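Local coordinates for protein V-type ATP synthase alpha chain (Nanoarchaeum equitans Kin4-M, PDB 5BN3) that is the A subunit of a V-type ATP synthase, with a P-loop nucleotide-binding domain set between a beta-barrel and a helical C-terminal domain, at residues I209-A214 and E447-L452; S297-A302 and L353-E358. All blocks are in the same frame, centred on the assembly; numbering follows the deposited sequence.

The two contacts lie about 29 Å apart between centres, with about 10 Å between their nearest atoms, and do not touch. Contact 1 joins the nucleotide-binding domain to the helical C-terminal domain, bringing the end of helix 205-210 against helix 441-458. Contact 2 is wholly within the nucleotide-binding domain and pairs helix 293-309 with helix 349-357, both of which come between the two halves of contact 1 in the sequence. The ADP pocket draws on both domains: Pro224 to Val231 span the P-loop before helix 229-239 and its first turn, and Gln491 to Phe494 follow helix 472-489, which packs against contact 1. In contact 2, the side chain of Phe356 is about 13 Å from a bound magnesium ion.

Contact 1 of 2, residues I209-A214 and E447-L452; sequences IMFPIA and EFFAIL
Met210 lays its sulfur over one face of the Phe449 ring, a Met-aromatic contact with SD 4.3 Å from the centroid of that ring and 24° off its normal, displaced toward the rim. CG stands beside the backbone N (chi1 -58°), and bends at the next two torsions carry the chain past the ring until its methyl meets Phe448, with Met210 CE 4.1 Å from Phe448 CD2. The backbone approaches the same ring at its edge: Met210 O lies in the ring plane, 3.5 Å from Phe449 CZ. Arg445, one turn earlier on helix 441-458, hydrogen-bonds to the carbonyls of Ile209 and Met210. Phe211 follows with an offset edge-to-face pair, the edge of Phe449 directed at its face, ring planes at 76°. The closest atoms of the two rings are Phe211 CZ and Phe449 CE1, 3.7 Å apart. The contact thus joins the end of helix 205-210 in the nucleotide-binding domain to helix 441-458 of the helical C-terminal domain. After Phe211, Pro212 packs on Trp427 and Val430 of helix 427-437, while Phe448 makes an edge-to-face pair with Phe488 of helix 472-489 and touches Ile513 of helix 503-523.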
loop_
_atom_site.group_PDB
_atom_site.type_symbol
_atom_site.label_atom_id
_atom_site.label_comp_id
_atom_site.label_asym_id
_atom_site.label_seq_id
_atom_site.Cartn_x
_atom_site.Cartn_y
_atom_site.Cartn_z
ATOM N N ILE A 209 -7.084 -35.496 14.995
ATOM C CA ILE A 209 -5.903 -35.736 15.818
ATOM C C ILE A 209 -5.009 -34.506 15.931
ATOM O O ILE A 209 -4.637 -34.097 17.033
ATOM C CB ILE A 209 -5.064 -36.903 15.265
ATOM C CG1 ILE A 209 -5.922 -38.160 15.138
ATOM C CG2 ILE A 209 -3.879 -37.175 16.167
ATOM C CD1 ILE A 209 -6.479 -38.661 16.458
ATOM N N MET A 210 -4.669 -33.919 14.790
ATOM C CA MET A 210 -3.727 -32.807 14.760
ATOM C C MET A 210 -4.293 -31.522 15.364
ATOM O O MET A 210 -3.684 -30.941 16.261
ATOM C CB MET A 210 -3.239 -32.568 13.329
ATOM C CG MET A 210 -2.578 -33.779 12.685
ATOM S SD MET A 210 -0.939 -34.123 13.364
ATOM C CE MET A 210 -1.304 -35.505 14.434
ATOM N N PHE A 211 -5.457 -31.084 14.887
ATOM C CA PHE A 211 -6.042 -29.831 15.373
ATOM C C PHE A 211 -7.509 -29.950 15.797
ATOM O O PHE A 211 -8.353 -29.192 15.318
ATOM C CB PHE A 211 -5.901 -28.743 14.299
ATOM C CG PHE A 211 -4.506 -28.618 13.741
ATOM C CD1 PHE A 211 -3.526 -27.931 14.441
ATOM C CD2 PHE A 211 -4.178 -29.186 12.518
ATOM C CE1 PHE A 211 -2.241 -27.814 13.934
ATOM C CE2 PHE A 211 -2.895 -29.073 12.005
ATOM C CZ PHE A 211 -1.927 -28.385 12.715
ATOM N N PRO A 212 -7.813 -30.871 16.728
ATOM C CA PRO A 212 -9.226 -31.085 17.056
ATOM C C PRO A 212 -9.809 -29.975 17.920
ATOM O O PRO A 212 -9.075 -29.323 18.664
ATOM C CB PRO A 212 -9.196 -32.389 17.859
ATOM C CG PRO A 212 -7.870 -32.362 18.539
ATOM C CD PRO A 212 -6.924 -31.711 17.555
ATOM N N ILE A 213 -11.115 -29.757 17.805
ATOM C CA ILE A 213 -11.831 -28.902 18.740
ATOM C C ILE A 213 -12.773 -29.762 19.571
ATOM O O ILE A 213 -13.004 -30.931 19.253
ATOM C CB ILE A 213 -12.654 -27.810 18.026
ATOM C CG1 ILE A 213 -13.679 -28.428 17.075
ATOM C CG2 ILE A 213 -11.749 -26.874 17.272
ATOM C CD1 ILE A 213 -14.562 -27.394 16.384
ATOM N N ALA A 214 -13.329 -29.183 20.626
ATOM C CA ALA A 214 -14.290 -29.903 21.452
ATOM C C ALA A 214 -15.701 -29.700 20.913
ATOM O O ALA A 214 -15.948 -28.755 20.156
ATOM C CB ALA A 214 -14.204 -29.431 22.885
ATOM N N GLU A 447 5.151 -36.508 18.103
ATOM C CA GLU A 447 6.159 -37.050 17.202
ATOM C C GLU A 447 5.893 -36.627 15.758
ATOM O O GLU A 447 6.815 -36.251 15.030
ATOM C CB GLU A 447 6.159 -38.574 17.319
ATOM C CG GLU A 447 7.310 -39.285 16.640
ATOM C CD GLU A 447 7.259 -40.784 16.868
ATOM O OE1 GLU A 447 6.769 -41.507 15.973
ATOM O OE2 GLU A 447 7.700 -41.242 17.945
ATOM N N PHE A 448 4.629 -36.693 15.347
ATOM C CA PHE A 448 4.237 -36.264 14.007
ATOM C C PHE A 448 4.545 -34.784 13.798
ATOM O O PHE A 448 5.098 -34.397 12.770
ATOM C CB PHE A 448 2.746 -36.535 13.762
ATOM C CG PHE A 448 2.438 -37.952 13.346
ATOM C CD1 PHE A 448 3.372 -38.967 13.512
ATOM C CD2 PHE A 448 1.214 -38.262 12.772
ATOM C CE1 PHE A 448 3.083 -40.266 13.121
ATOM C CE2 PHE A 448 0.921 -39.560 12.379
ATOM C CZ PHE A 448 1.857 -40.562 12.555
ATOM N N PHE A 449 4.188 -33.961 14.779
ATOM C CA PHE A 449 4.464 -32.530 14.711
ATOM C C PHE A 449 5.964 -32.257 14.647
ATOM O O PHE A 449 6.413 -31.385 13.904
ATOM C CB PHE A 449 3.855 -31.811 15.917
ATOM C CG PHE A 449 2.408 -31.438 15.739
ATOM C CD1 PHE A 449 2.041 -30.457 14.829
ATOM C CD2 PHE A 449 1.420 -32.046 16.499
ATOM C CE1 PHE A 449 0.712 -30.101 14.667
ATOM C CE2 PHE A 449 0.088 -31.693 16.342
ATOM C CZ PHE A 449 -0.265 -30.720 15.425
ATOM N N ALA A 450 6.736 -33.009 15.427
ATOM C CA ALA A 450 8.186 -32.838 15.463
ATOM C C ALA A 450 8.841 -33.175 14.125
ATOM O O ALA A 450 9.767 -32.490 13.689
ATOM C CB ALA A 450 8.792 -33.679 16.579
ATOM N N ILE A 451 8.359 -34.234 13.480
ATOM C CA ILE A 451 8.899 -34.670 12.195
ATOM C C ILE A 451 8.543 -33.701 11.065
ATOM O O ILE A 451 9.394 -33.350 10.246
ATOM C CB ILE A 451 8.415 -36.101 11.850
ATOM C CG1 ILE A 451 9.058 -37.120 12.798
ATOM C CG2 ILE A 451 8.729 -36.454 10.409
ATOM C CD1 ILE A 451 8.454 -38.507 12.706
ATOM N N LEU A 452 7.284 -33.269 11.028
ATOM C CA LEU A 452 6.824 -32.315 10.020
ATOM C C LEU A 452 7.559 -30.981 10.137
ATOM O O LEU A 452 7.866 -30.342 9.129
ATOM C CB LEU A 452 5.312 -32.105 10.140
ATOM C CG LEU A 452 4.446 -33.326 9.822
ATOM C CD1 LEU A 452 3.002 -33.107 10.243
ATOM C CD2 LEU A 452 4.519 -33.646 8.344
#

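Contact 2 of 2, residues S297-A302 and L353-E358; sequences SIYLGA and LAEFYE
Phe356 reaches across to helix 293-309 and meets Ile298 with the face of its ring. Its CG is anti to the backbone N (chi1 178°), which swings the ring out from helix 349-357 into the space between the two helices. Ile298 answers with its CG2 branch, which sits over that face in a CH-pi contact, 3.9 Å from the centroid of the Phe356 ring. The methyl is not centred but shifted toward one side, and the packing is tight there: Ile298 CG2 comes within 3.4 Å of Phe356 CD1. One turn on, Ala302 meets the edge of the same ring, its CB 4.2 Å from Phe356 CE1. Phe356 CD2 in turn lies 3.8 Å above the plane of the Tyr357 ring, over its centre.

Tyr299 makes the polar half of the contact. Its hydroxyl donates a short hydrogen bond, 2.6 Å from Tyr299 OH to Glu355 OE1. The carboxylate, at the end of a side chain extended beyond CG, puts this oxygen in the plane of the tyrosine ring; the hydroxyl meets it from the anti side, 27° out of the carboxylate plane. Arg185 forms a cation-pi contact with the Tyr299 ring, while Glu355 also packs against Asp193 of the NEQ263 chain, a neighbouring subunit.

The two helix segments run nearly side by side, at 23° and 10.4 Å between axes, a spacing that leaves room for the phenylalanine ring. Helix 349-357 sets Leu353 and Tyr357 on helices 322-335 and 389-395. Beside it, helix 293-309 connects the parallel strands 280-285 and 314-320 and rests Ile298 on Cys250 of strand 244-250, packing on the central sheet of a RecA-like P-loop domain.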
loop_
_atom_site.group_PDB
_atom_site.type_symbol
_atom_site.label_atom_id
_atom_site.label_comp_id
_atom_site.label_asym_id
_atom_site.label_seq_id
_atom_site.Cartn_x
_atom_site.Cartn_y
_atom_site.Cartn_z
ATOM N N SER A 297 -29.466 -15.594 6.414
ATOM C CA SER A 297 -29.135 -17.020 6.397
ATOM C C SER A 297 -28.216 -17.426 7.552
ATOM O O SER A 297 -28.319 -18.537 8.075
ATOM C CB SER A 297 -28.491 -17.401 5.064
ATOM O OG SER A 297 -27.186 -16.862 4.958
ATOM N N ILE A 298 -27.318 -16.524 7.940
ATOM C CA ILE A 298 -26.391 -16.773 9.043
ATOM C C ILE A 298 -27.115 -16.841 10.392
ATOM O O ILE A 298 -26.918 -17.777 11.171
ATOM C CB ILE A 298 -25.303 -15.679 9.103
ATOM C CG1 ILE A 298 -24.325 -15.824 7.928
ATOM C CG2 ILE A 298 -24.553 -15.738 10.418
ATOM C CD1 ILE A 298 -23.489 -17.096 7.973
ATOM N N TYR A 299 -27.948 -15.842 10.669
ATOM C CA TYR A 299 -28.717 -15.813 11.911
ATOM C C TYR A 299 -29.756 -16.929 11.944
ATOM O O TYR A 299 -30.044 -17.489 13.004
ATOM C CB TYR A 299 -29.392 -14.447 12.089
ATOM C CG TYR A 299 -28.422 -13.329 12.407
ATOM C CD1 TYR A 299 -27.716 -12.692 11.400
ATOM C CD2 TYR A 299 -28.215 -12.913 13.714
ATOM C CE1 TYR A 299 -26.829 -11.674 11.681
ATOM C CE2 TYR A 299 -27.328 -11.891 14.005
ATOM C CZ TYR A 299 -26.638 -11.277 12.983
ATOM O OH TYR A 299 -25.755 -10.261 13.263
ATOM N N LEU A 300 -30.311 -17.246 10.778
ATOM C CA LEU A 300 -31.314 -18.297 10.653
ATOM C C LEU A 300 -30.741 -19.657 11.036
ATOM O O LEU A 300 -31.338 -20.394 11.824
ATOM C CB LEU A 300 -31.823 -18.365 9.213
ATOM C CG LEU A 300 -33.004 -19.305 8.975
ATOM C CD1 LEU A 300 -34.289 -18.529 9.149
ATOM C CD2 LEU A 300 -32.944 -19.960 7.602
ATOM N N GLY A 301 -29.584 -19.986 10.468
ATOM C CA GLY A 301 -28.946 -21.265 10.725
ATOM C C GLY A 301 -28.483 -21.406 12.157
ATOM O O GLY A 301 -28.536 -22.493 12.733
ATOM N N ALA A 302 -28.020 -20.303 12.732
ATOM C CA ALA A 302 -27.607 -20.293 14.127
ATOM C C ALA A 302 -28.802 -20.543 15.041
ATOM O O ALA A 302 -28.708 -21.303 16.006
ATOM C CB ALA A 302 -26.945 -18.972 14.469
ATOM N N LEU A 353 -19.599 -10.251 13.701
ATOM C CA LEU A 353 -19.078 -11.615 13.652
ATOM C C LEU A 353 -19.267 -12.313 14.994
ATOM O O LEU A 353 -19.586 -13.501 15.049
ATOM C CB LEU A 353 -17.595 -11.605 13.268
ATOM C CG LEU A 353 -17.261 -11.257 11.816
ATOM C CD1 LEU A 353 -15.760 -11.128 11.624
ATOM C CD2 LEU A 353 -17.816 -12.314 10.877
ATOM N N ALA A 354 -19.078 -11.562 16.076
ATOM C CA ALA A 354 -19.237 -12.100 17.419
ATOM C C ALA A 354 -20.673 -12.544 17.687
ATOM O O ALA A 354 -20.896 -13.526 18.387
ATOM C CB ALA A 354 -18.799 -11.082 18.447
ATOM N N GLU A 355 -21.644 -11.820 17.134
ATOM C CA GLU A 355 -23.052 -12.190 17.291
ATOM C C GLU A 355 -23.340 -13.584 16.734
ATOM O O GLU A 355 -24.289 -14.244 17.151
ATOM C CB GLU A 355 -23.964 -11.152 16.623
ATOM C CG GLU A 355 -24.026 -9.812 17.347
ATOM C CD GLU A 355 -24.903 -8.798 16.631
ATOM O OE1 GLU A 355 -25.610 -9.182 15.671
ATOM O OE2 GLU A 355 -24.886 -7.613 17.025
ATOM N N PHE A 356 -22.514 -14.026 15.791
ATOM C CA PHE A 356 -22.621 -15.368 15.232
ATOM C C PHE A 356 -21.875 -16.389 16.093
ATOM O O PHE A 356 -22.480 -17.310 16.643
ATOM C CB PHE A 356 -22.089 -15.375 13.796
ATOM C CG PHE A 356 -22.111 -16.725 13.140
ATOM C CD1 PHE A 356 -23.275 -17.477 13.102
ATOM C CD2 PHE A 356 -20.969 -17.233 12.539
ATOM C CE1 PHE A 356 -23.299 -18.718 12.487
ATOM C CE2 PHE A 356 -20.983 -18.473 11.922
ATOM C CZ PHE A 356 -22.152 -19.217 11.896
ATOM N N TYR A 357 -20.563 -16.215 16.223
ATOM C CA TYR A 357 -19.718 -17.206 16.892
ATOM C C TYR A 357 -19.981 -17.377 18.390
ATOM O O TYR A 357 -19.756 -18.454 18.939
ATOM C CB TYR A 357 -18.236 -16.901 16.642
ATOM C CG TYR A 357 -17.804 -17.157 15.217
ATOM C CD1 TYR A 357 -17.641 -18.450 14.744
ATOM C CD2 TYR A 357 -17.557 -16.107 14.346
ATOM C CE1 TYR A 357 -17.246 -18.690 13.446
ATOM C CE2 TYR A 357 -17.161 -16.337 13.045
ATOM C CZ TYR A 357 -17.007 -17.631 12.603
ATOM O OH TYR A 357 -16.614 -17.870 11.309
ATOM N N GLU A 358 -20.458 -16.326 19.052
ATOM C CA GLU A 358 -20.741 -16.410 20.484
ATOM C C GLU A 358 -21.968 -17.274 20.784
ATOM O O GLU A 358 -22.268 -17.551 21.944
ATOM C CB GLU A 358 -20.902 -15.020 21.086
#